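Local atomic coordinates of RNA-directed RNA polymerase (Infectious pancreatic necrosis virus, PDB entry 3ZED), a protein that copies viral RNA as an RNA-directed RNA polymerase, probably occurring both free and covalently attached to the genomic RNA. Residues 192-197 with 728-733; 200-205 with 423-428; 416-421 with 476-481. One frame throughout, in Å; residues are numbered along the deposited sequence.

Contact 1: 192-197 with 728-733; sequences YTNEQL and LLDQRT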
loop_
_atom_site.group_PDB
_atom_site.type_symbol
_atom_site.label_atom_id
_atom_site.label_comp_id
_atom_site.label_asym_id
_atom_site.label_seq_id
_atom_site.Cartn_x
_atom_site.Cartn_y
_atom_site.Cartn_z
ATOM N N TYR B 192 -2.456 -3.904 24.620
ATOM C CA TYR B 192 -1.815 -5.059 23.988
ATOM C C TYR B 192 -0.304 -5.017 24.073
ATOM O O TYR B 192 0.304 -3.975 23.820
ATOM C CB TYR B 192 -2.197 -5.176 22.499
ATOM C CG TYR B 192 -3.667 -5.402 22.227
ATOM C CD1 TYR B 192 -4.192 -6.692 22.147
ATOM C CD2 TYR B 192 -4.523 -4.332 21.995
ATOM C CE1 TYR B 192 -5.542 -6.908 21.896
ATOM C CE2 TYR B 192 -5.880 -4.535 21.749
ATOM C CZ TYR B 192 -6.380 -5.826 21.690
ATOM O OH TYR B 192 -7.711 -6.029 21.442
ATOM N N THR B 193 0.311 -6.174 24.373
ATOM C CA THR B 193 1.763 -6.325 24.316
ATOM C C THR B 193 2.102 -6.655 22.837
ATOM O O THR B 193 1.184 -6.933 22.065
ATOM C CB THR B 193 2.263 -7.417 25.279
ATOM O OG1 THR B 193 1.750 -8.679 24.850
ATOM C CG2 THR B 193 1.914 -7.155 26.759
ATOM N N ASN B 194 3.396 -6.680 22.461
ATOM C CA ASN B 194 3.816 -7.038 21.106
ATOM C C ASN B 194 3.410 -8.474 20.787
ATOM O O ASN B 194 2.914 -8.735 19.694
ATOM C CB ASN B 194 5.318 -6.871 20.940
ATOM C CG ASN B 194 5.773 -5.445 20.773
ATOM O OD1 ASN B 194 5.098 -4.615 20.169
ATOM N ND2 ASN B 194 6.951 -5.139 21.285
ATOM N N GLU B 195 3.559 -9.383 21.764
ATOM C CA GLU B 195 3.228 -10.803 21.608
ATOM C C GLU B 195 1.721 -11.024 21.453
ATOM O O GLU B 195 1.325 -11.837 20.622
ATOM C CB GLU B 195 3.808 -11.644 22.767
ATOM C CG GLU B 195 3.652 -13.152 22.603
ATOM C CD GLU B 195 4.221 -13.815 21.360
ATOM O OE1 GLU B 195 5.105 -13.225 20.694
ATOM O OE2 GLU B 195 3.794 -14.956 21.070
ATOM N N GLN B 196 0.888 -10.286 22.202
ATOM C CA GLN B 196 -0.574 -10.391 22.075
ATOM C C GLN B 196 -1.026 -9.954 20.675
ATOM O O GLN B 196 -1.871 -10.625 20.075
ATOM C CB GLN B 196 -1.283 -9.585 23.157
ATOM C CG GLN B 196 -1.254 -10.278 24.512
ATOM C CD GLN B 196 -1.792 -9.425 25.632
ATOM O OE1 GLN B 196 -1.754 -8.184 25.591
ATOM N NE2 GLN B 196 -2.266 -10.086 26.680
ATOM N N LEU B 197 -0.424 -8.875 20.137
ATOM C CA LEU B 197 -0.712 -8.415 18.776
ATOM C C LEU B 197 -0.270 -9.440 17.733
ATOM O O LEU B 197 -1.014 -9.691 16.784
ATOM C CB LEU B 197 -0.049 -7.075 18.481
ATOM C CG LEU B 197 -0.743 -5.845 19.032
ATOM C CD1 LEU B 197 -0.020 -4.632 18.582
ATOM C CD2 LEU B 197 -2.196 -5.754 18.561
ATOM N N LEU B 728 13.875 -11.184 23.867
ATOM C CA LEU B 728 14.932 -10.193 23.651
ATOM C C LEU B 728 14.454 -9.092 22.706
ATOM O O LEU B 728 14.748 -7.921 22.944
ATOM C CB LEU B 728 16.202 -10.854 23.083
ATOM C CG LEU B 728 17.086 -11.660 24.051
ATOM C CD1 LEU B 728 18.273 -12.235 23.327
ATOM C CD2 LEU B 728 17.594 -10.796 25.202
ATOM N N LEU B 729 13.686 -9.466 21.664
ATOM C CA LEU B 729 13.134 -8.542 20.667
ATOM C C LEU B 729 12.053 -7.658 21.290
ATOM O O LEU B 729 11.978 -6.470 20.973
ATOM C CB LEU B 729 12.589 -9.301 19.451
ATOM C CG LEU B 729 12.570 -8.497 18.161
ATOM C CD1 LEU B 729 13.989 -8.401 17.560
ATOM C CD2 LEU B 729 11.557 -9.085 17.167
ATOM N N ASP B 730 11.238 -8.223 22.180
ATOM C CA ASP B 730 10.234 -7.455 22.916
ATOM C C ASP B 730 10.914 -6.480 23.910
ATOM O O ASP B 730 10.490 -5.334 24.014
ATOM C CB ASP B 730 9.268 -8.395 23.656
ATOM C CG ASP B 730 8.058 -7.690 24.235
ATOM O OD1 ASP B 730 7.470 -6.834 23.524
ATOM O OD2 ASP B 730 7.677 -8.014 25.385
ATOM N N GLN B 731 11.987 -6.924 24.600
ATOM C CA GLN B 731 12.749 -6.104 25.559
ATOM C C GLN B 731 13.389 -4.904 24.837
ATOM O O GLN B 731 13.390 -3.781 25.373
ATOM C CB GLN B 731 13.819 -6.953 26.267
ATOM C CG GLN B 731 13.250 -7.968 27.258
ATOM C CD GLN B 731 14.275 -8.964 27.778
ATOM O OE1 GLN B 731 15.484 -8.813 27.600
ATOM N NE2 GLN B 731 13.817 -10.010 28.447
ATOM N N ARG B 732 13.862 -5.152 23.581
ATOM C CA ARG B 732 14.477 -4.191 22.662
ATOM C C ARG B 732 13.552 -2.967 22.400
ATOM O O ARG B 732 14.052 -1.857 22.196
ATOM C CB ARG B 732 14.823 -4.915 21.340
ATOM C CG ARG B 732 15.597 -4.095 20.321
ATOM C CD ARG B 732 16.065 -4.935 19.138
ATOM N NE ARG B 732 17.258 -5.736 19.436
ATOM C CZ ARG B 732 18.505 -5.272 19.419
ATOM N NH1 ARG B 732 18.739 -3.980 19.199
ATOM N NH2 ARG B 732 19.522 -6.088 19.647
ATOM N N THR B 733 12.221 -3.160 22.468
ATOM C CA THR B 733 11.232 -2.088 22.251
ATOM C C THR B 733 11.075 -1.196 23.478
ATOM O O THR B 733 10.517 -0.109 23.353
ATOM C CB THR B 733 9.849 -2.651 21.817
ATOM O OG1 THR B 733 9.198 -3.280 22.923
ATOM C CG2 THR B 733 9.938 -3.601 20.631
HETATM O O HOH W 1 5.195 -5.581 24.397
HETATM O O HOH W 2 5.168 -8.967 24.388
#

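Contact 2: 200-205 with 423-428; sequences LLEQTL and LTRGWT. With K (potassium ion), chain L.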
loop_
_atom_site.group_PDB
_atom_site.type_symbol
_atom_site.label_atom_id
_atom_site.label_comp_id
_atom_site.label_asym_id
_atom_site.label_seq_id
_atom_site.Cartn_x
_atom_site.Cartn_y
_atom_site.Cartn_z
ATOM N N LEU B 200 -2.745 -12.148 17.304
ATOM C CA LEU B 200 -3.893 -11.710 16.509
ATOM C C LEU B 200 -3.506 -11.736 15.033
ATOM O O LEU B 200 -4.247 -12.275 14.215
ATOM C CB LEU B 200 -4.372 -10.306 16.913
ATOM C CG LEU B 200 -4.970 -10.118 18.310
ATOM C CD1 LEU B 200 -5.057 -8.645 18.655
ATOM C CD2 LEU B 200 -6.355 -10.765 18.435
ATOM N N LEU B 201 -2.302 -11.214 14.707
ATOM C CA LEU B 201 -1.775 -11.168 13.343
ATOM C C LEU B 201 -1.530 -12.556 12.793
ATOM O O LEU B 201 -1.590 -12.727 11.590
ATOM C CB LEU B 201 -0.498 -10.315 13.253
ATOM C CG LEU B 201 -0.689 -8.815 13.463
ATOM C CD1 LEU B 201 0.617 -8.143 13.810
ATOM C CD2 LEU B 201 -1.389 -8.158 12.242
ATOM N N GLU B 202 -1.306 -13.564 13.651
ATOM C CA GLU B 202 -1.141 -14.944 13.162
ATOM C C GLU B 202 -2.426 -15.397 12.457
ATOM O O GLU B 202 -2.373 -16.187 11.516
ATOM C CB GLU B 202 -0.808 -15.888 14.311
ATOM C CG GLU B 202 0.650 -15.855 14.742
ATOM C CD GLU B 202 0.993 -16.762 15.913
ATOM O OE1 GLU B 202 0.069 -17.378 16.492
ATOM O OE2 GLU B 202 2.197 -16.879 16.236
ATOM N N GLN B 203 -3.571 -14.836 12.889
ATOM C CA GLN B 203 -4.899 -15.108 12.358
ATOM C C GLN B 203 -5.307 -14.133 11.230
ATOM O O GLN B 203 -5.797 -14.600 10.195
ATOM C CB GLN B 203 -5.964 -15.067 13.480
ATOM C CG GLN B 203 -5.701 -15.994 14.680
ATOM C CD GLN B 203 -5.380 -17.418 14.273
ATOM O OE1 GLN B 203 -6.019 -18.000 13.376
ATOM N NE2 GLN B 203 -4.368 -18.003 14.917
ATOM N N THR B 204 -5.164 -12.793 11.445
ATOM C CA THR B 204 -5.605 -11.749 10.493
ATOM C C THR B 204 -4.587 -11.504 9.382
ATOM O O THR B 204 -4.964 -11.017 8.314
ATOM C CB THR B 204 -5.906 -10.452 11.232
ATOM O OG1 THR B 204 -4.666 -9.918 11.715
ATOM C CG2 THR B 204 -6.880 -10.656 12.398
ATOM N N LEU B 205 -3.311 -11.810 9.627
ATOM C CA LEU B 205 -2.265 -11.681 8.605
ATOM C C LEU B 205 -1.315 -12.884 8.683
ATOM O O LEU B 205 -0.165 -12.729 9.103
ATOM C CB LEU B 205 -1.502 -10.342 8.687
ATOM C CG LEU B 205 -0.624 -9.997 7.474
ATOM C CD1 LEU B 205 -1.425 -9.367 6.352
ATOM C CD2 LEU B 205 0.465 -9.074 7.869
ATOM N N LEU B 423 9.790 -10.168 12.363
ATOM C CA LEU B 423 11.068 -10.724 12.816
ATOM C C LEU B 423 10.910 -11.995 13.642
ATOM O O LEU B 423 11.811 -12.816 13.611
ATOM C CB LEU B 423 11.901 -9.692 13.594
ATOM C CG LEU B 423 12.977 -8.954 12.778
ATOM C CD1 LEU B 423 12.347 -8.053 11.697
ATOM C CD2 LEU B 423 13.874 -8.123 13.688
ATOM N N THR B 424 9.770 -12.183 14.335
ATOM C CA THR B 424 9.554 -13.387 15.142
ATOM C C THR B 424 8.899 -14.506 14.298
ATOM O O THR B 424 9.314 -15.644 14.399
ATOM C CB THR B 424 8.731 -13.082 16.428
ATOM O OG1 THR B 424 7.471 -12.505 16.089
ATOM C CG2 THR B 424 9.456 -12.154 17.392
ATOM N N ARG B 425 7.891 -14.187 13.476
ATOM C CA ARG B 425 7.163 -15.194 12.705
ATOM C C ARG B 425 7.707 -15.394 11.280
ATOM O O ARG B 425 7.476 -16.454 10.702
ATOM C CB ARG B 425 5.650 -14.852 12.650
ATOM C CG ARG B 425 4.823 -15.330 13.856
ATOM C CD ARG B 425 5.173 -14.620 15.156
ATOM N NE ARG B 425 4.304 -15.060 16.244
ATOM C CZ ARG B 425 4.415 -14.684 17.512
ATOM N NH1 ARG B 425 5.361 -13.829 17.881
ATOM N NH2 ARG B 425 3.576 -15.157 18.422
ATOM N N GLY B 426 8.395 -14.397 10.731
ATOM C CA GLY B 426 8.936 -14.477 9.379
ATOM C C GLY B 426 10.411 -14.828 9.371
ATOM O O GLY B 426 10.796 -15.938 8.989
ATOM N N TRP B 427 11.239 -13.884 9.851
ATOM C CA TRP B 427 12.700 -13.950 9.916
ATOM C C TRP B 427 13.176 -14.866 11.043
ATOM O O TRP B 427 13.958 -14.459 11.918
ATOM C CB TRP B 427 13.252 -12.523 10.064
ATOM C CG TRP B 427 13.022 -11.719 8.813
ATOM C CD1 TRP B 427 12.079 -10.756 8.617
ATOM C CD2 TRP B 427 13.687 -11.895 7.554
ATOM N NE1 TRP B 427 12.148 -10.283 7.330
ATOM C CE2 TRP B 427 13.121 -10.969 6.652
ATOM C CE3 TRP B 427 14.723 -12.742 7.105
ATOM C CZ2 TRP B 427 13.554 -10.861 5.324
ATOM C CZ3 TRP B 427 15.133 -12.651 5.785
ATOM C CH2 TRP B 427 14.568 -11.708 4.913
ATOM N N THR B 428 12.725 -16.127 10.993
ATOM C CA THR B 428 13.077 -17.129 11.998
ATOM C C THR B 428 13.397 -18.475 11.329
ATOM O O THR B 428 12.694 -18.884 10.411
ATOM C CB THR B 428 11.944 -17.255 13.063
ATOM O OG1 THR B 428 12.373 -18.117 14.113
ATOM C CG2 THR B 428 10.625 -17.789 12.485
HETATM K K K L . -6.062 -20.690 12.821
HETATM O O HOH W 3 -7.083 -21.378 10.361
#

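Contact 3: 416-421 with 476-481; sequences QAMMYY and TFLNNH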
loop_
_atom_site.group_PDB
_atom_site.type_symbol
_atom_site.label_atom_id
_atom_site.label_comp_id
_atom_site.label_asym_id
_atom_site.label_seq_id
_atom_site.Cartn_x
_atom_site.Cartn_y
_atom_site.Cartn_z
ATOM N N GLN B 416 6.330 -0.657 14.940
ATOM C CA GLN B 416 7.253 -1.432 15.754
ATOM C C GLN B 416 6.662 -2.826 16.057
ATOM O O GLN B 416 7.393 -3.811 15.999
ATOM C CB GLN B 416 7.571 -0.678 17.042
ATOM C CG GLN B 416 8.722 -1.297 17.825
ATOM C CD GLN B 416 9.063 -0.449 19.000
ATOM O OE1 GLN B 416 8.216 -0.170 19.854
ATOM N NE2 GLN B 416 10.305 -0.015 19.063
ATOM N N ALA B 417 5.346 -2.898 16.369
ATOM C CA ALA B 417 4.631 -4.162 16.625
ATOM C C ALA B 417 4.586 -5.023 15.341
ATOM O O ALA B 417 4.733 -6.245 15.418
ATOM C CB ALA B 417 3.225 -3.887 17.141
ATOM N N MET B 418 4.441 -4.382 14.166
ATOM C CA MET B 418 4.470 -5.100 12.876
ATOM C C MET B 418 5.894 -5.670 12.655
ATOM O O MET B 418 6.028 -6.820 12.228
ATOM C CB MET B 418 4.040 -4.188 11.717
ATOM C CG MET B 418 4.155 -4.850 10.321
ATOM S SD MET B 418 3.342 -6.474 10.164
ATOM C CE MET B 418 1.603 -6.031 10.510
ATOM N N MET B 419 6.939 -4.873 12.969
ATOM C CA MET B 419 8.351 -5.294 12.869
ATOM C C MET B 419 8.614 -6.491 13.785
ATOM O O MET B 419 9.316 -7.427 13.388
ATOM C CB MET B 419 9.315 -4.129 13.210
ATOM C CG MET B 419 9.491 -3.153 12.065
ATOM S SD MET B 419 10.260 -3.911 10.615
ATOM C CE MET B 419 10.926 -2.450 9.803
ATOM N N TYR B 420 8.017 -6.470 15.001
ATOM C CA TYR B 420 8.114 -7.577 15.952
ATOM C C TYR B 420 7.533 -8.856 15.312
ATOM O O TYR B 420 8.169 -9.902 15.347
ATOM C CB TYR B 420 7.380 -7.218 17.258
ATOM C CG TYR B 420 7.326 -8.358 18.250
ATOM C CD1 TYR B 420 8.358 -8.563 19.165
ATOM C CD2 TYR B 420 6.245 -9.239 18.274
ATOM C CE1 TYR B 420 8.333 -9.633 20.054
ATOM C CE2 TYR B 420 6.212 -10.315 19.157
ATOM C CZ TYR B 420 7.254 -10.501 20.055
ATOM O OH TYR B 420 7.224 -11.551 20.942
ATOM N N TYR B 421 6.323 -8.755 14.726
ATOM C CA TYR B 421 5.629 -9.871 14.084
ATOM C C TYR B 421 6.439 -10.445 12.910
ATOM O O TYR B 421 6.593 -11.663 12.822
ATOM C CB TYR B 421 4.233 -9.433 13.616
ATOM C CG TYR B 421 3.456 -10.536 12.936
ATOM C CD1 TYR B 421 3.044 -11.662 13.640
ATOM C CD2 TYR B 421 3.129 -10.452 11.588
ATOM C CE1 TYR B 421 2.345 -12.691 13.016
ATOM C CE2 TYR B 421 2.420 -11.469 10.952
ATOM C CZ TYR B 421 2.042 -12.594 11.667
ATOM O OH TYR B 421 1.325 -13.584 11.055
ATOM N N THR B 476 3.044 0.765 4.397
ATOM C CA THR B 476 1.700 1.368 4.417
ATOM C C THR B 476 0.594 0.290 4.647
ATOM O O THR B 476 -0.170 0.397 5.621
ATOM C CB THR B 476 1.425 2.231 3.157
ATOM O OG1 THR B 476 2.389 3.294 3.091
ATOM C CG2 THR B 476 0.015 2.846 3.175
ATOM N N PHE B 477 0.531 -0.728 3.770
ATOM C CA PHE B 477 -0.460 -1.820 3.861
ATOM C C PHE B 477 -0.385 -2.531 5.220
ATOM O O PHE B 477 -1.424 -2.735 5.862
ATOM C CB PHE B 477 -0.259 -2.864 2.720
ATOM C CG PHE B 477 -1.131 -4.101 2.882
ATOM C CD1 PHE B 477 -0.723 -5.164 3.691
ATOM C CD2 PHE B 477 -2.362 -4.194 2.241
ATOM C CE1 PHE B 477 -1.562 -6.263 3.908
ATOM C CE2 PHE B 477 -3.200 -5.302 2.450
ATOM C CZ PHE B 477 -2.800 -6.318 3.288
ATOM N N LEU B 478 0.844 -2.958 5.615
ATOM C CA LEU B 478 1.085 -3.731 6.839
ATOM C C LEU B 478 0.653 -2.988 8.099
ATOM O O LEU B 478 -0.045 -3.560 8.931
ATOM C CB LEU B 478 2.574 -4.156 6.953
ATOM C CG LEU B 478 3.068 -5.164 5.914
ATOM C CD1 LEU B 478 4.567 -5.329 5.971
ATOM C CD2 LEU B 478 2.378 -6.500 6.072
ATOM N N ASN B 479 1.034 -1.717 8.222
ATOM C CA ASN B 479 0.671 -0.894 9.381
ATOM C C ASN B 479 -0.841 -0.631 9.424
ATOM O O ASN B 479 -1.421 -0.693 10.490
ATOM C CB ASN B 479 1.450 0.423 9.380
ATOM C CG ASN B 479 2.936 0.266 9.541
ATOM O OD1 ASN B 479 3.421 -0.726 10.077
ATOM N ND2 ASN B 479 3.690 1.268 9.110
ATOM N N ASN B 480 -1.472 -0.373 8.276
ATOM C CA ASN B 480 -2.924 -0.169 8.212
ATOM C C ASN B 480 -3.664 -1.461 8.563
ATOM O O ASN B 480 -4.649 -1.421 9.299
ATOM C CB ASN B 480 -3.336 0.323 6.820
ATOM C CG ASN B 480 -3.125 1.806 6.591
ATOM O OD1 ASN B 480 -2.842 2.572 7.501
ATOM N ND2 ASN B 480 -3.245 2.240 5.359
ATOM N N HIS B 481 -3.155 -2.625 8.073
ATOM C CA HIS B 481 -3.749 -3.939 8.353
ATOM C C HIS B 481 -3.697 -4.256 9.860
ATOM O O HIS B 481 -4.652 -4.821 10.398
ATOM C CB HIS B 481 -3.041 -5.025 7.526
ATOM C CG HIS B 481 -3.818 -6.308 7.399
ATOM N ND1 HIS B 481 -4.633 -6.557 6.298
ATOM C CD2 HIS B 481 -3.842 -7.390 8.214
ATOM C CE1 HIS B 481 -5.107 -7.782 6.473
ATOM N NE2 HIS B 481 -4.682 -8.312 7.626
#

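Contact 1: 192-197 with 728-733
The carboxamide of Asn194 and the carboxylate of Asp730 meet with their planes 76° apart, close to perpendicular. The amide nitrogen does the touching: Asn194 ND2 donates to Asp730 OD1 over 2.9 Å, nearly along the C-O axis of the acceptor. The bond is bent (N-H...O 140°), with OD1 26° out of the amide plane. The side chains of Thr733 and Asn194 approach from opposite directions, Thr733 CG2 lying 3.4 Å from Asn194 ND2. Asp730 reaches across with CG anti to the backbone N, while Thr733 turns back on the preceding turn, OG1 donating to Asp730 O at 2.7 Å. The contact ties the palm family region to the C-terminal one, with helix 412-426 packed against both segments. The donor sits at the N-terminal end of helix 194-204, where Thr193 is the N-cap and forms a capping box with Gln196: Gln196 N bonds Thr193 OG1, and Thr193 N donates to Gln196 OE1. The first-turn amides left over point to Asp730 through water. Water 1 takes the N-H of Asn194 N and donates to Asp730 OD1 at 2.7 Å; water 2 accepts from Glu195 N and donates weakly to Asp730 OD2. A carboxylate facing a helix N-terminus in this way would probably be stabilised as an anion, and Lys734 adds a salt bridge to OD2.

Contact 2: 200-205 with 423-428
Two helices of the palm region, 194-204 and 412-426, are joined near their C-terminal ends by a buried salt bridge between Glu202 and Arg425. The arginine grips side-on with two nitrogens, both on one oxygen: Arg425 NE to Glu202 OE2 is 2.8 Å and nearly straight at 160°, while Arg425 NH2 to Glu202 OE2 is 3.1 Å and more bent. OE2 sits at the guanidinium edge, in its plane, but the carboxylate is turned 57° from it, so NE meets OE2 on the anti side and NH2 comes from above the carboxylate plane, on the same face. Glu202 gets there with an extended chain beyond CG; Arg425 bends at chi2 (67°), which folds its guanidinium back along its own helix, where NH1 donates to Thr424 OG1 at 3.1 Å. The next residue, Gln203, turns to another side and binds a potassium ion through OE1, with Thr698, Ser701, Pro702 and Lys704 completing the protein ligands. Glu195 forms a second salt bridge to Arg425 NH2, and Lys199 pairs with Glu202 OE1. With two carboxylates around it, the buried guanidinium is probably held firmly in its charged form and its plane fixed in rotation.

Contact 3: 416-421 with 476-481
Met418 lies at about a right angle to Leu478, its side chain lying against Leu478 and Asn479 of helix 476-493. A chi1 of 176° carries CG away from the backbone N, and the thioether leaves helix 412-426 towards the other helix, then bends at chi2 and chi3 so that SD and CE turn along the facing backbone. Met418 CG packs on Leu478 CB at 3.8 Å, and Met418 SD lies 4.0 Å from Leu478 CB. The methyl goes furthest, Met418 CE reaching Leu478 O at 3.4 Å. Both helices belong to the palm family region and its catalytic segment, and this is an apolar helix-helix contact in the interior, with Met418 and Asn479 closest at the CA atoms, 6.7 Å apart. Leu478 also touches Ser336 and Met340 of helix 326-340, which backs the contact. Asn479 flanks the methionine obliquely: its OD1 comes to 3.9 Å from Met418 CB, on the aliphatic root of the chain. Its ND2 is hydrogen-bonded to Gln469, which probably helps to set the turn of the amide, whereas OD1 is buried against Met418 and has no polar partner in the model. His481 NE2 of helix 476-493 bonds Thr204 O, and Tyr421 OH of helix 412-426 bonds Leu205 O, just after helix 194-204.

In the fold
The three contacts form one cluster, centres 10 to 13 Å apart. Contacts 1 and 2 share helix 194-204, and contacts 2 and 3 share helix 412-426, which lies in the middle, with helix 724-732 and helix 476-493 as outer partners. Along the chain, contacts 2 and 3 are both nested inside the loop closed by contact 1, while their own segments alternate. Further pairs join the sites: Leu729 packs on Leu423 between contacts 1 and 2, and Glu195 OE1 is probably hydrogen-bonded to Tyr420 OH between contacts 1 and 3. Thus the C-terminal family region is fastened onto palm helices that also pack with each other, away from the predicted GTP site.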